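Local coordinates for cell envelope-related transcriptional attenuator domain-containing protein (Eubacterium siraeum, PDB 4OBM), which probably attaches glycopolymers to the cell wall, as other LytR-CpsA-Psr family proteins do, at residues F24-T29 / K96-T101; K40-T45 / L55-P60; V172-I177 / S226-Y231; N180-S185 / Y218-N223. All blocks are in the same frame, centred on the assembly; numbering follows the deposited sequence.

Interaction 1: F24-T29 / K96-T101; sequences FSVLMT and KYIRFT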
loop_
_atom_site.group_PDB
_atom_site.type_symbol
_atom_site.label_atom_id
_atom_site.label_comp_id
_atom_site.label_asym_id
_atom_site.label_seq_id
_atom_site.Cartn_x
_atom_site.Cartn_y
_atom_site.Cartn_z
ATOM N N PHE A 24 9.593 5.056 -6.691
ATOM C CA PHE A 24 8.752 5.967 -5.925
ATOM C C PHE A 24 8.056 5.252 -4.776
ATOM O O PHE A 24 7.879 4.025 -4.804
ATOM C CB PHE A 24 7.721 6.675 -6.823
ATOM C CG PHE A 24 6.618 5.806 -7.391
ATOM C CD1 PHE A 24 6.761 5.196 -8.634
ATOM C CD2 PHE A 24 5.415 5.645 -6.710
ATOM C CE1 PHE A 24 5.726 4.419 -9.170
ATOM C CE2 PHE A 24 4.394 4.859 -7.241
ATOM C CZ PHE A 24 4.551 4.260 -8.470
ATOM N N SER A 25 7.641 6.035 -3.781
ATOM C CA SER A 25 6.846 5.568 -2.656
ATOM C C SER A 25 5.629 6.456 -2.485
ATOM O O SER A 25 5.682 7.651 -2.787
ATOM C CB SER A 25 7.660 5.515 -1.374
ATOM O OG SER A 25 8.470 4.353 -1.335
ATOM N N VAL A 26 4.511 5.837 -2.067
ATOM C CA VAL A 26 3.211 6.463 -1.806
ATOM C C VAL A 26 2.673 5.904 -0.509
ATOM O O VAL A 26 2.593 4.678 -0.339
ATOM C CB VAL A 26 2.170 6.271 -2.957
ATOM C CG1 VAL A 26 0.809 6.908 -2.608
ATOM C CG2 VAL A 26 2.689 6.797 -4.298
ATOM N N LEU A 27 2.290 6.792 0.405
ATOM C CA LEU A 27 1.639 6.385 1.631
ATOM C C LEU A 27 0.156 6.300 1.353
ATOM O O LEU A 27 -0.439 7.277 0.928
ATOM C CB LEU A 27 1.928 7.341 2.800
ATOM C CG LEU A 27 1.100 7.102 4.070
ATOM C CD1 LEU A 27 1.480 5.795 4.739
ATOM C CD2 LEU A 27 1.240 8.268 5.027
HETATM N N MSE A 28 -0.444 5.125 1.584
HETATM C CA MSE A 28 -1.870 4.949 1.368
HETATM C C MSE A 28 -2.530 4.707 2.681
HETATM O O MSE A 28 -1.996 3.972 3.519
HETATM C CB MSE A 28 -2.129 3.831 0.379
HETATM C CG MSE A 28 -1.680 4.219 -1.027
HETATM SE SE MSE A 28 -1.900 2.849 -2.314
HETATM C CE MSE A 28 -1.330 1.207 -1.340
ATOM N N THR A 29 -3.655 5.411 2.907
ATOM C CA THR A 29 -4.384 5.343 4.170
ATOM C C THR A 29 -5.879 5.185 3.886
ATOM O O THR A 29 -6.345 5.542 2.807
ATOM C CB THR A 29 -4.088 6.584 5.066
ATOM O OG1 THR A 29 -4.837 7.713 4.620
ATOM C CG2 THR A 29 -2.601 6.935 5.148
ATOM N N LYS A 96 4.320 11.647 -1.387
ATOM C CA LYS A 96 2.963 11.522 -1.893
ATOM C C LYS A 96 2.140 10.533 -1.105
ATOM O O LYS A 96 2.647 9.548 -0.544
ATOM C CB LYS A 96 2.943 11.171 -3.390
ATOM C CG LYS A 96 3.587 12.218 -4.312
ATOM C CD LYS A 96 3.084 13.658 -4.076
ATOM C CE LYS A 96 3.792 14.632 -4.985
ATOM N NZ LYS A 96 3.134 15.956 -4.992
ATOM N N TYR A 97 0.852 10.843 -1.014
ATOM C CA TYR A 97 -0.078 10.001 -0.274
ATOM C C TYR A 97 -1.441 9.978 -0.934
ATOM O O TYR A 97 -1.766 10.897 -1.688
ATOM C CB TYR A 97 -0.214 10.499 1.184
ATOM C CG TYR A 97 -0.776 11.897 1.313
ATOM C CD1 TYR A 97 -2.153 12.123 1.305
ATOM C CD2 TYR A 97 0.064 12.991 1.494
ATOM C CE1 TYR A 97 -2.673 13.412 1.381
ATOM C CE2 TYR A 97 -0.445 14.280 1.610
ATOM C CZ TYR A 97 -1.816 14.485 1.565
ATOM O OH TYR A 97 -2.304 15.765 1.678
ATOM N N ILE A 98 -2.256 8.963 -0.591
ATOM C CA ILE A 98 -3.662 8.857 -0.988
ATOM C C ILE A 98 -4.471 8.490 0.258
ATOM O O ILE A 98 -4.235 7.437 0.841
ATOM C CB ILE A 98 -3.977 7.857 -2.160
ATOM C CG1 ILE A 98 -3.087 8.083 -3.407
ATOM C CG2 ILE A 98 -5.496 7.903 -2.524
ATOM C CD1 ILE A 98 -3.063 6.897 -4.344
ATOM N N ARG A 99 -5.418 9.326 0.659
ATOM C CA ARG A 99 -6.294 8.935 1.758
ATOM C C ARG A 99 -7.604 8.518 1.149
ATOM O O ARG A 99 -8.318 9.348 0.576
ATOM C CB ARG A 99 -6.495 10.034 2.823
ATOM C CG ARG A 99 -7.564 9.632 3.858
ATOM C CD ARG A 99 -8.031 10.794 4.707
ATOM N NE ARG A 99 -6.912 11.323 5.469
ATOM C CZ ARG A 99 -7.007 12.188 6.464
ATOM N NH1 ARG A 99 -8.200 12.638 6.851
ATOM N NH2 ARG A 99 -5.920 12.609 7.083
ATOM N N PHE A 100 -7.892 7.219 1.231
ATOM C CA PHE A 100 -9.135 6.653 0.731
ATOM C C PHE A 100 -10.194 6.757 1.789
ATOM O O PHE A 100 -9.868 6.892 2.961
ATOM C CB PHE A 100 -8.944 5.165 0.360
ATOM C CG PHE A 100 -8.101 4.913 -0.862
ATOM C CD1 PHE A 100 -8.643 5.035 -2.139
ATOM C CD2 PHE A 100 -6.772 4.516 -0.739
ATOM C CE1 PHE A 100 -7.858 4.813 -3.270
ATOM C CE2 PHE A 100 -5.990 4.286 -1.874
ATOM C CZ PHE A 100 -6.539 4.430 -3.130
ATOM N N THR A 101 -11.462 6.655 1.383
ATOM C CA THR A 101 -12.587 6.528 2.303
ATOM C C THR A 101 -13.244 5.181 1.991
ATOM O O THR A 101 -12.866 4.537 0.995
ATOM C CB THR A 101 -13.561 7.690 2.178
ATOM O OG1 THR A 101 -14.158 7.598 0.884
ATOM C CG2 THR A 101 -12.896 9.072 2.431
HETATM O O HOH W 1 6.584 10.023 -2.543
#
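Backbone hydrogen bonds carry most of this contact between two parallel strands whose short axes approach to 4.5 Å at 24°. L27 bonds strand 94-100 through both its N and its O: the N donates to K96 O over 2.9 Å, and the O accepts from I98 N nearly along the C=O axis. T29 repeats the pattern, with N to I98 O at 3.0 Å and O taking F100 N at 2.8 Å, although F100 N stands above the T29 carbonyl plane. At the start of the pair a water accepts from K96 N and donates to S25 O. Apolar packing occupies one face of the sheet. V26 CG1, anti to its backbone N (chi1 178°), meets I98 CG1 at 4.1 Å, while M28 SE lies at the edge of the F100 ring, 4.4 Å from CE2. I98 CG2 lies over the rim of one face of that ring. On the other side of the sheet, T29 OG1 sits between its backbone N and carbonyl carbon and presses against R99 CB at 3.4 Å; OG1 and R99 NE both bind E79 of helix 70-90, the latter as a salt bridge. The in-step pairs L27-Y97, M28-I98 and T29-R99 are characteristic of a parallel strand pair inside the mixed sheet of an alpha/beta fold, here reached by the beta-alpha-beta crossover running from strand 52-58 through helix 70-90 to strand 94-100.

Interaction 2: K40-T45 / L55-P60; sequences KYMTIT and LMPYLP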
loop_
_atom_site.group_PDB
_atom_site.type_symbol
_atom_site.label_atom_id
_atom_site.label_comp_id
_atom_site.label_asym_id
_atom_site.label_seq_id
_atom_site.Cartn_x
_atom_site.Cartn_y
_atom_site.Cartn_z
ATOM N N LYS A 40 -6.214 2.662 8.678
ATOM C CA LYS A 40 -5.244 1.763 8.025
ATOM C C LYS A 40 -4.176 2.545 7.322
ATOM O O LYS A 40 -4.426 3.651 6.840
ATOM C CB LYS A 40 -5.926 0.767 7.085
ATOM C CG LYS A 40 -6.611 -0.317 7.895
ATOM C CD LYS A 40 -7.369 -1.302 7.058
ATOM C CE LYS A 40 -8.345 -2.082 7.912
ATOM N NZ LYS A 40 -7.675 -2.870 8.988
ATOM N N TYR A 41 -2.954 2.021 7.371
ATOM C CA TYR A 41 -1.758 2.694 6.855
ATOM C C TYR A 41 -0.892 1.688 6.142
ATOM O O TYR A 41 -0.658 0.605 6.659
ATOM C CB TYR A 41 -0.976 3.379 8.003
ATOM C CG TYR A 41 -1.782 4.420 8.749
ATOM C CD1 TYR A 41 -2.602 4.064 9.816
ATOM C CD2 TYR A 41 -1.773 5.753 8.349
ATOM C CE1 TYR A 41 -3.410 5.003 10.456
ATOM C CE2 TYR A 41 -2.556 6.708 9.000
ATOM C CZ TYR A 41 -3.371 6.327 10.057
ATOM O OH TYR A 41 -4.162 7.249 10.686
HETATM N N MSE A 42 -0.517 2.006 4.897
HETATM C CA MSE A 42 0.290 1.131 4.052
HETATM C C MSE A 42 1.085 1.954 3.072
HETATM O O MSE A 42 0.530 2.839 2.432
HETATM C CB MSE A 42 -0.612 0.120 3.297
HETATM C CG MSE A 42 0.165 -0.888 2.415
HETATM SE SE MSE A 42 -0.977 -2.122 1.448
HETATM C CE MSE A 42 -1.409 -3.221 2.891
ATOM N N THR A 43 2.391 1.690 2.980
ATOM C CA THR A 43 3.236 2.313 1.963
ATOM C C THR A 43 3.322 1.345 0.774
ATOM O O THR A 43 3.138 0.136 0.939
ATOM C CB THR A 43 4.621 2.703 2.485
ATOM O OG1 THR A 43 5.261 1.550 3.002
ATOM C CG2 THR A 43 4.582 3.843 3.536
ATOM N N ILE A 44 3.513 1.891 -0.428
ATOM C CA ILE A 44 3.701 1.135 -1.656
ATOM C C ILE A 44 4.933 1.723 -2.290
ATOM O O ILE A 44 4.960 2.920 -2.581
ATOM C CB ILE A 44 2.463 1.042 -2.594
ATOM C CG1 ILE A 44 2.745 0.122 -3.807
ATOM C CG2 ILE A 44 1.860 2.411 -2.977
ATOM C CD1 ILE A 44 1.536 -0.294 -4.611
ATOM N N THR A 45 5.983 0.907 -2.405
ATOM C CA THR A 45 7.271 1.305 -2.969
ATOM C C THR A 45 7.531 0.544 -4.253
ATOM O O THR A 45 7.660 -0.688 -4.240
ATOM C CB THR A 45 8.415 1.073 -1.961
ATOM O OG1 THR A 45 8.143 1.794 -0.764
ATOM C CG2 THR A 45 9.794 1.490 -2.511
ATOM N N LEU A 55 4.840 -3.599 -0.519
ATOM C CA LEU A 55 3.850 -3.032 0.396
ATOM C C LEU A 55 4.320 -3.186 1.822
ATOM O O LEU A 55 4.879 -4.217 2.159
ATOM C CB LEU A 55 2.461 -3.681 0.237
ATOM C CG LEU A 55 1.841 -3.714 -1.167
ATOM C CD1 LEU A 55 0.881 -4.883 -1.299
ATOM C CD2 LEU A 55 1.119 -2.412 -1.472
HETATM N N MSE A 56 4.108 -2.162 2.656
HETATM C CA MSE A 56 4.449 -2.186 4.083
HETATM C C MSE A 56 3.300 -1.659 4.888
HETATM O O MSE A 56 3.142 -0.443 4.948
HETATM C CB MSE A 56 5.724 -1.388 4.415
HETATM C CG MSE A 56 6.938 -2.208 4.202
HETATM SE SE MSE A 56 8.541 -1.300 4.655
HETATM C CE MSE A 56 8.412 -1.200 6.482
ATOM N N PRO A 57 2.515 -2.534 5.540
ATOM C CA PRO A 57 1.404 -2.040 6.351
ATOM C C PRO A 57 1.865 -1.747 7.787
ATOM O O PRO A 57 2.885 -2.252 8.244
ATOM C CB PRO A 57 0.394 -3.194 6.283
ATOM C CG PRO A 57 1.256 -4.415 6.186
ATOM C CD PRO A 57 2.594 -4.016 5.596
ATOM N N TYR A 58 1.117 -0.908 8.478
ATOM C CA TYR A 58 1.399 -0.471 9.846
ATOM C C TYR A 58 0.109 -0.420 10.617
ATOM O O TYR A 58 -0.883 0.056 10.067
ATOM C CB TYR A 58 2.030 0.944 9.835
ATOM C CG TYR A 58 3.394 1.010 9.194
ATOM C CD1 TYR A 58 3.533 1.237 7.828
ATOM C CD2 TYR A 58 4.550 0.928 9.963
ATOM C CE1 TYR A 58 4.788 1.260 7.226
ATOM C CE2 TYR A 58 5.812 1.004 9.378
ATOM C CZ TYR A 58 5.925 1.152 8.005
ATOM O OH TYR A 58 7.163 1.304 7.439
ATOM N N LEU A 59 0.120 -0.848 11.903
ATOM C CA LEU A 59 -1.072 -0.793 12.754
ATOM C C LEU A 59 -1.369 0.653 13.087
ATOM O O LEU A 59 -0.424 1.436 13.166
ATOM C CB LEU A 59 -0.896 -1.614 14.046
ATOM C CG LEU A 59 -1.030 -3.139 13.962
ATOM C CD1 LEU A 59 -0.590 -3.771 15.290
ATOM C CD2 LEU A 59 -2.455 -3.568 13.621
ATOM N N PRO A 60 -2.647 1.064 13.262
ATOM C CA PRO A 60 -2.915 2.470 13.607
ATOM C C PRO A 60 -2.273 2.914 14.925
ATOM O O PRO A 60 -1.895 4.097 15.073
ATOM C CB PRO A 60 -4.441 2.531 13.704
ATOM C CG PRO A 60 -4.866 1.136 13.905
ATOM C CD PRO A 60 -3.898 0.283 13.179
HETATM O O HOH W 2 -3.118 -0.630 8.919
HETATM O O HOH W 3 7.388 1.932 4.851
#
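T43 is the polar centre of this antiparallel pair: T43 N donates to M56 O over 3.0 Å (165° at the hydrogen), and T43 O accepts from M56 N at the same length. Y41 O takes Y58 N at a more bent 153°. In all three bonds the donor stands above the carbonyl plane. Y41 N is not paired directly with Y58 O; a water accepts from Y41 N and donates to Y58 O at 2.6 Å. A second water bridges side chains, lying 2.8 Å from T43 OG1 and 2.7 Å from Y58 OH, in the plane of the Y58 ring at its edge. The backbones of M42 and I44 bond instead to M28 and V26 of strand 24-30, and P57, which has no N-H, occupies a non-hydrogen-bonded pair with M42. On that apolar face, M42 extends with CG anti to its backbone N, which puts SE 3.6 Å from L55 CD2; the bend at chi3 (-76°) then turns CE to 3.8 Å from P57 CB. I44 CD1 reaches the same L55 CD2. Helix 164-181 packs against this face, and helix 70-90 against the one bearing Y41, T43 and Y58. The register and chain order are those of a beta hairpin, strands 40-47 and 52-58, set in the central sheet of an alpha/beta/alpha sandwich.

Interaction 3: V172-I177 / S226-Y231; sequences VISSFI and SVTDFY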
loop_
_atom_site.group_PDB
_atom_site.type_symbol
_atom_site.label_atom_id
_atom_site.label_comp_id
_atom_site.label_asym_id
_atom_site.label_seq_id
_atom_site.Cartn_x
_atom_site.Cartn_y
_atom_site.Cartn_z
ATOM N N VAL A 172 -4.041 -9.501 0.423
ATOM C CA VAL A 172 -5.231 -9.206 -0.382
ATOM C C VAL A 172 -4.918 -8.071 -1.403
ATOM O O VAL A 172 -5.289 -8.191 -2.572
ATOM C CB VAL A 172 -6.431 -8.876 0.552
ATOM C CG1 VAL A 172 -7.593 -8.254 -0.202
ATOM C CG2 VAL A 172 -6.888 -10.119 1.300
ATOM N N ILE A 173 -4.206 -7.012 -0.976
ATOM C CA ILE A 173 -3.840 -5.904 -1.870
ATOM C C ILE A 173 -2.808 -6.386 -2.909
ATOM O O ILE A 173 -2.902 -5.973 -4.074
ATOM C CB ILE A 173 -3.400 -4.615 -1.080
ATOM C CG1 ILE A 173 -4.583 -4.019 -0.270
ATOM C CG2 ILE A 173 -2.742 -3.535 -1.975
ATOM C CD1 ILE A 173 -5.940 -3.769 -1.043
ATOM N N SER A 174 -1.874 -7.290 -2.517
ATOM C CA SER A 174 -0.890 -7.886 -3.434
ATOM C C SER A 174 -1.600 -8.652 -4.545
ATOM O O SER A 174 -1.265 -8.514 -5.725
ATOM C CB SER A 174 0.048 -8.824 -2.683
ATOM O OG SER A 174 1.077 -8.106 -2.030
ATOM N N SER A 175 -2.610 -9.443 -4.149
ATOM C CA SER A 175 -3.435 -10.247 -5.045
ATOM C C SER A 175 -4.226 -9.350 -6.002
ATOM O O SER A 175 -4.280 -9.643 -7.189
ATOM C CB SER A 175 -4.371 -11.138 -4.238
ATOM O OG SER A 175 -3.658 -12.113 -3.499
ATOM N N PHE A 176 -4.792 -8.248 -5.494
ATOM C CA PHE A 176 -5.543 -7.239 -6.267
ATOM C C PHE A 176 -4.670 -6.584 -7.359
ATOM O O PHE A 176 -5.140 -6.398 -8.482
ATOM C CB PHE A 176 -6.124 -6.158 -5.316
ATOM C CG PHE A 176 -6.757 -4.971 -6.008
ATOM C CD1 PHE A 176 -7.954 -5.107 -6.708
ATOM C CD2 PHE A 176 -6.153 -3.718 -5.966
ATOM C CE1 PHE A 176 -8.525 -4.013 -7.371
ATOM C CE2 PHE A 176 -6.720 -2.632 -6.639
ATOM C CZ PHE A 176 -7.907 -2.783 -7.326
ATOM N N ILE A 177 -3.399 -6.258 -7.028
ATOM C CA ILE A 177 -2.448 -5.635 -7.952
ATOM C C ILE A 177 -2.006 -6.647 -9.027
ATOM O O ILE A 177 -1.951 -6.296 -10.200
ATOM C CB ILE A 177 -1.232 -4.998 -7.213
ATOM C CG1 ILE A 177 -1.679 -3.765 -6.373
ATOM C CG2 ILE A 177 -0.108 -4.607 -8.207
ATOM C CD1 ILE A 177 -0.707 -3.332 -5.241
ATOM N N SER A 226 3.560 -12.307 -10.701
ATOM C CA SER A 226 3.492 -11.346 -9.608
ATOM C C SER A 226 4.460 -10.170 -9.780
ATOM O O SER A 226 5.625 -10.344 -10.156
ATOM C CB SER A 226 3.764 -12.035 -8.279
ATOM O OG SER A 226 3.533 -11.158 -7.192
ATOM N N VAL A 227 3.956 -8.969 -9.461
ATOM C CA VAL A 227 4.721 -7.722 -9.457
ATOM C C VAL A 227 4.704 -7.158 -8.017
ATOM O O VAL A 227 4.993 -5.983 -7.794
ATOM C CB VAL A 227 4.222 -6.687 -10.508
ATOM C CG1 VAL A 227 4.459 -7.193 -11.932
ATOM C CG2 VAL A 227 2.755 -6.305 -10.273
ATOM N N THR A 228 4.360 -8.000 -7.041
ATOM C CA THR A 228 4.293 -7.517 -5.665
ATOM C C THR A 228 5.130 -8.349 -4.697
ATOM O O THR A 228 5.549 -9.473 -4.982
ATOM C CB THR A 228 2.830 -7.390 -5.166
ATOM O OG1 THR A 228 2.102 -8.598 -5.383
ATOM C CG2 THR A 228 2.106 -6.236 -5.803
ATOM N N ASP A 229 5.394 -7.718 -3.554
ATOM C CA ASP A 229 6.097 -8.195 -2.387
ATOM C C ASP A 229 5.616 -7.382 -1.204
ATOM O O ASP A 229 5.011 -6.327 -1.381
ATOM C CB ASP A 229 7.616 -8.069 -2.565
ATOM C CG ASP A 229 8.233 -9.249 -3.270
ATOM O OD1 ASP A 229 8.445 -10.289 -2.606
ATOM O OD2 ASP A 229 8.512 -9.137 -4.488
ATOM N N PHE A 230 5.855 -7.880 0.002
ATOM C CA PHE A 230 5.496 -7.161 1.205
ATOM C C PHE A 230 6.418 -7.534 2.338
ATOM O O PHE A 230 6.938 -8.647 2.388
ATOM C CB PHE A 230 4.009 -7.362 1.601
ATOM C CG PHE A 230 3.598 -8.725 2.098
ATOM C CD1 PHE A 230 3.813 -9.094 3.421
ATOM C CD2 PHE A 230 2.907 -9.602 1.274
ATOM C CE1 PHE A 230 3.408 -10.350 3.892
ATOM C CE2 PHE A 230 2.502 -10.859 1.739
ATOM C CZ PHE A 230 2.751 -11.226 3.048
ATOM N N TYR A 231 6.611 -6.578 3.241
ATOM C CA TYR A 231 7.327 -6.704 4.500
ATOM C C TYR A 231 6.371 -6.256 5.621
ATOM O O TYR A 231 5.665 -5.252 5.463
ATOM C CB TYR A 231 8.641 -5.897 4.514
ATOM C CG TYR A 231 9.321 -6.004 5.858
ATOM C CD1 TYR A 231 9.948 -7.183 6.246
ATOM C CD2 TYR A 231 9.197 -4.992 6.805
ATOM C CE1 TYR A 231 10.463 -7.340 7.528
ATOM C CE2 TYR A 231 9.707 -5.139 8.092
ATOM C CZ TYR A 231 10.348 -6.313 8.445
ATOM O OH TYR A 231 10.879 -6.471 9.696
#
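T228 points its side chain at the helix and divides it between two neighbours. Its CG2 packs on I177 CG2 at 3.7 Å, and its OG1 lies 3.4 Å from S174 O, a weak hydrogen bond whose proton also has D178 OD1 within reach. S174 CB approaches T228 OG1 equally closely, while S174 OG, which is hydrogen-bonded to A170 O, lies at the edge of the F230 ring, 4.1 Å from CD2. V227 CG2 adds a second apolar touch on I177 CG2, at 3.9 Å. Helix 164-181 thus runs nearly antiparallel over edge strand 228-230 of the mixed sheet, with the short axes 8.4 Å apart and 169° between their directions, a helix-on-sheet packing of the alpha/beta core. Behind the first shell, S226 OG accepts from T228 N at 3.3 Å and 166°, an ST turn that sets up the entry to the strand. D178 anchors that turn by bonding S226 OG and V227 N. Strand 52-58 is the neighbour in the sheet, its L55 backbone bonding D229 and Y231.

Interaction 4: N180-S185 / Y218-N223; sequences NFIGTS and YTLSQN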
loop_
_atom_site.group_PDB
_atom_site.type_symbol
_atom_site.label_atom_id
_atom_site.label_comp_id
_atom_site.label_asym_id
_atom_site.label_seq_id
_atom_site.Cartn_x
_atom_site.Cartn_y
_atom_site.Cartn_z
ATOM N N ASN A 180 -5.156 -7.773 -11.477
ATOM C CA ASN A 180 -5.814 -6.740 -12.276
ATOM C C ASN A 180 -4.897 -5.684 -12.872
ATOM O O ASN A 180 -5.402 -4.863 -13.635
ATOM C CB ASN A 180 -6.852 -6.026 -11.433
ATOM C CG ASN A 180 -7.972 -6.894 -10.976
ATOM O OD1 ASN A 180 -8.824 -7.311 -11.769
ATOM N ND2 ASN A 180 -7.993 -7.170 -9.683
ATOM N N PHE A 181 -3.603 -5.638 -12.510
ATOM C CA PHE A 181 -2.727 -4.598 -13.074
ATOM C C PHE A 181 -1.705 -5.172 -14.020
ATOM O O PHE A 181 -1.246 -4.445 -14.896
ATOM C CB PHE A 181 -2.020 -3.764 -11.993
ATOM C CG PHE A 181 -2.903 -2.754 -11.308
ATOM C CD1 PHE A 181 -3.810 -3.148 -10.332
ATOM C CD2 PHE A 181 -2.800 -1.402 -11.610
ATOM C CE1 PHE A 181 -4.619 -2.210 -9.690
ATOM C CE2 PHE A 181 -3.598 -0.462 -10.958
ATOM C CZ PHE A 181 -4.503 -0.872 -10.001
ATOM N N ILE A 182 -1.341 -6.461 -13.862
ATOM C CA ILE A 182 -0.388 -7.095 -14.774
ATOM C C ILE A 182 -1.075 -7.174 -16.142
ATOM O O ILE A 182 -2.204 -7.652 -16.238
ATOM C CB ILE A 182 0.137 -8.474 -14.254
ATOM C CG1 ILE A 182 0.953 -8.293 -12.949
ATOM C CG2 ILE A 182 0.971 -9.208 -15.334
ATOM C CD1 ILE A 182 1.288 -9.582 -12.142
ATOM N N GLY A 183 -0.428 -6.604 -17.148
ATOM C CA GLY A 183 -0.943 -6.581 -18.509
ATOM C C GLY A 183 -1.836 -5.400 -18.840
ATOM O O GLY A 183 -2.331 -5.323 -19.969
ATOM N N THR A 184 -2.061 -4.464 -17.873
ATOM C CA THR A 184 -2.899 -3.288 -18.158
ATOM C C THR A 184 -2.143 -2.290 -19.039
ATOM O O THR A 184 -0.901 -2.289 -19.056
ATOM C CB THR A 184 -3.464 -2.595 -16.902
ATOM O OG1 THR A 184 -2.435 -2.294 -15.966
ATOM C CG2 THR A 184 -4.576 -3.381 -16.257
ATOM N N SER A 185 -2.904 -1.474 -19.800
ATOM C CA SER A 185 -2.361 -0.442 -20.688
ATOM C C SER A 185 -2.304 0.912 -19.982
ATOM O O SER A 185 -2.913 1.081 -18.918
ATOM C CB SER A 185 -3.212 -0.331 -21.951
ATOM O OG SER A 185 -4.518 0.145 -21.661
ATOM N N TYR A 218 5.745 -0.506 -18.235
ATOM C CA TYR A 218 6.841 -1.408 -18.542
ATOM C C TYR A 218 6.821 -2.608 -17.610
ATOM O O TYR A 218 6.853 -3.732 -18.100
ATOM C CB TYR A 218 8.219 -0.713 -18.470
ATOM C CG TYR A 218 9.384 -1.675 -18.635
ATOM C CD1 TYR A 218 9.859 -2.418 -17.559
ATOM C CD2 TYR A 218 10.009 -1.839 -19.863
ATOM C CE1 TYR A 218 10.886 -3.347 -17.717
ATOM C CE2 TYR A 218 11.051 -2.754 -20.029
ATOM C CZ TYR A 218 11.493 -3.496 -18.949
ATOM O OH TYR A 218 12.535 -4.378 -19.086
ATOM N N THR A 219 6.822 -2.366 -16.275
ATOM C CA THR A 219 6.857 -3.386 -15.213
ATOM C C THR A 219 5.658 -4.347 -15.287
ATOM O O THR A 219 5.836 -5.551 -15.075
ATOM C CB THR A 219 6.967 -2.694 -13.833
ATOM O OG1 THR A 219 8.324 -2.294 -13.651
ATOM C CG2 THR A 219 6.559 -3.586 -12.666
ATOM N N LEU A 220 4.458 -3.819 -15.553
ATOM C CA LEU A 220 3.229 -4.617 -15.617
ATOM C C LEU A 220 3.089 -5.379 -16.953
ATOM O O LEU A 220 2.344 -6.357 -17.012
ATOM C CB LEU A 220 1.990 -3.730 -15.393
ATOM C CG LEU A 220 1.902 -2.949 -14.090
ATOM C CD1 LEU A 220 0.770 -1.938 -14.166
ATOM C CD2 LEU A 220 1.727 -3.880 -12.885
ATOM N N SER A 221 3.798 -4.932 -18.009
ATOM C CA SER A 221 3.803 -5.579 -19.326
ATOM C C SER A 221 4.831 -6.746 -19.386
ATOM O O SER A 221 4.971 -7.391 -20.434
ATOM C CB SER A 221 4.093 -4.555 -20.419
ATOM O OG SER A 221 5.443 -4.120 -20.361
ATOM N N GLN A 222 5.532 -7.017 -18.265
ATOM C CA GLN A 222 6.495 -8.120 -18.182
ATOM C C GLN A 222 5.739 -9.440 -17.966
ATOM O O GLN A 222 4.609 -9.440 -17.459
ATOM C CB GLN A 222 7.541 -7.886 -17.066
ATOM C CG GLN A 222 8.372 -6.593 -17.212
ATOM C CD GLN A 222 9.152 -6.525 -18.511
ATOM O OE1 GLN A 222 10.084 -7.303 -18.751
ATOM N NE2 GLN A 222 8.780 -5.593 -19.384
ATOM N N ASN A 223 6.341 -10.553 -18.384
ATOM C CA ASN A 223 5.742 -11.879 -18.266
ATOM C C ASN A 223 5.900 -12.392 -16.831
ATOM O O ASN A 223 6.653 -13.332 -16.580
ATOM C CB ASN A 223 6.384 -12.843 -19.287
ATOM C CG ASN A 223 5.576 -14.096 -19.542
ATOM O OD1 ASN A 223 4.340 -14.065 -19.677
ATOM N ND2 ASN A 223 6.264 -15.224 -19.656
#
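A surface contact joins the C-terminal ends of helices 164-181 and 213-220, where a type II beta turn from F181 to T184 docks on the last turn of the second helix. G183 takes the third position of that turn with a positive phi of 89°, a backbone conformation in which a CB would collide with the preceding carbonyl. The turn is closed by T184 N bonding F181 O, and T184 OG1 donates to the same oxygen over 2.7 Å, in the carbonyl plane and on a lone pair, so two donors hold F181 O. One direct hydrogen bond crosses between the segments: G183 N to L220 O at 2.8 Å, somewhat bent at 146° and approaching from above the L220 carbonyl plane. L220 buries more area than any other residue here. Its CD1 lies 3.3 Å from F181 O and 3.7 Å from T184 OG1, while CD2 touches F181 CB at 3.9 Å; I182 CG2 rests on L220 O. Beyond the contact, V227 packs against both I182 and L220, and the F181 ring meets Y192 of helix 186-199. The end of helix 213-220 is itself tied down at Y218 O, which accepts from S221 OG and from Q222 NE2. That second bond folds the Q222 side chain back, so that NE2 sits 3.4 Å above the plane of the Y218 ring, over its centre.

How the interactions relate
Interactions 1 and 2, with centres 9 Å apart, are fused by strands 24-30 and 40-47: M28 N lies 2.6 Å from M42 O, and S25 OG as close to T45 OG1. Interaction 3 continues the sheet beyond interaction 2, L55 N standing 2.9 Å from D229 O. Interaction 4 shares helix 164-181 with interaction 3, and V227 CG2 packs 3.7 Å from L220 CD2; it does not touch interactions 1 or 2, its centre being 21 and 23 Å from theirs. Side chains from all four contacts (M28, M42, I177, F181) come within about 3 to 5 Å of bound pentaethylene glycol, probably from crystallisation, consistent with a pocket between sheet and helix, as in lipid-binding relatives.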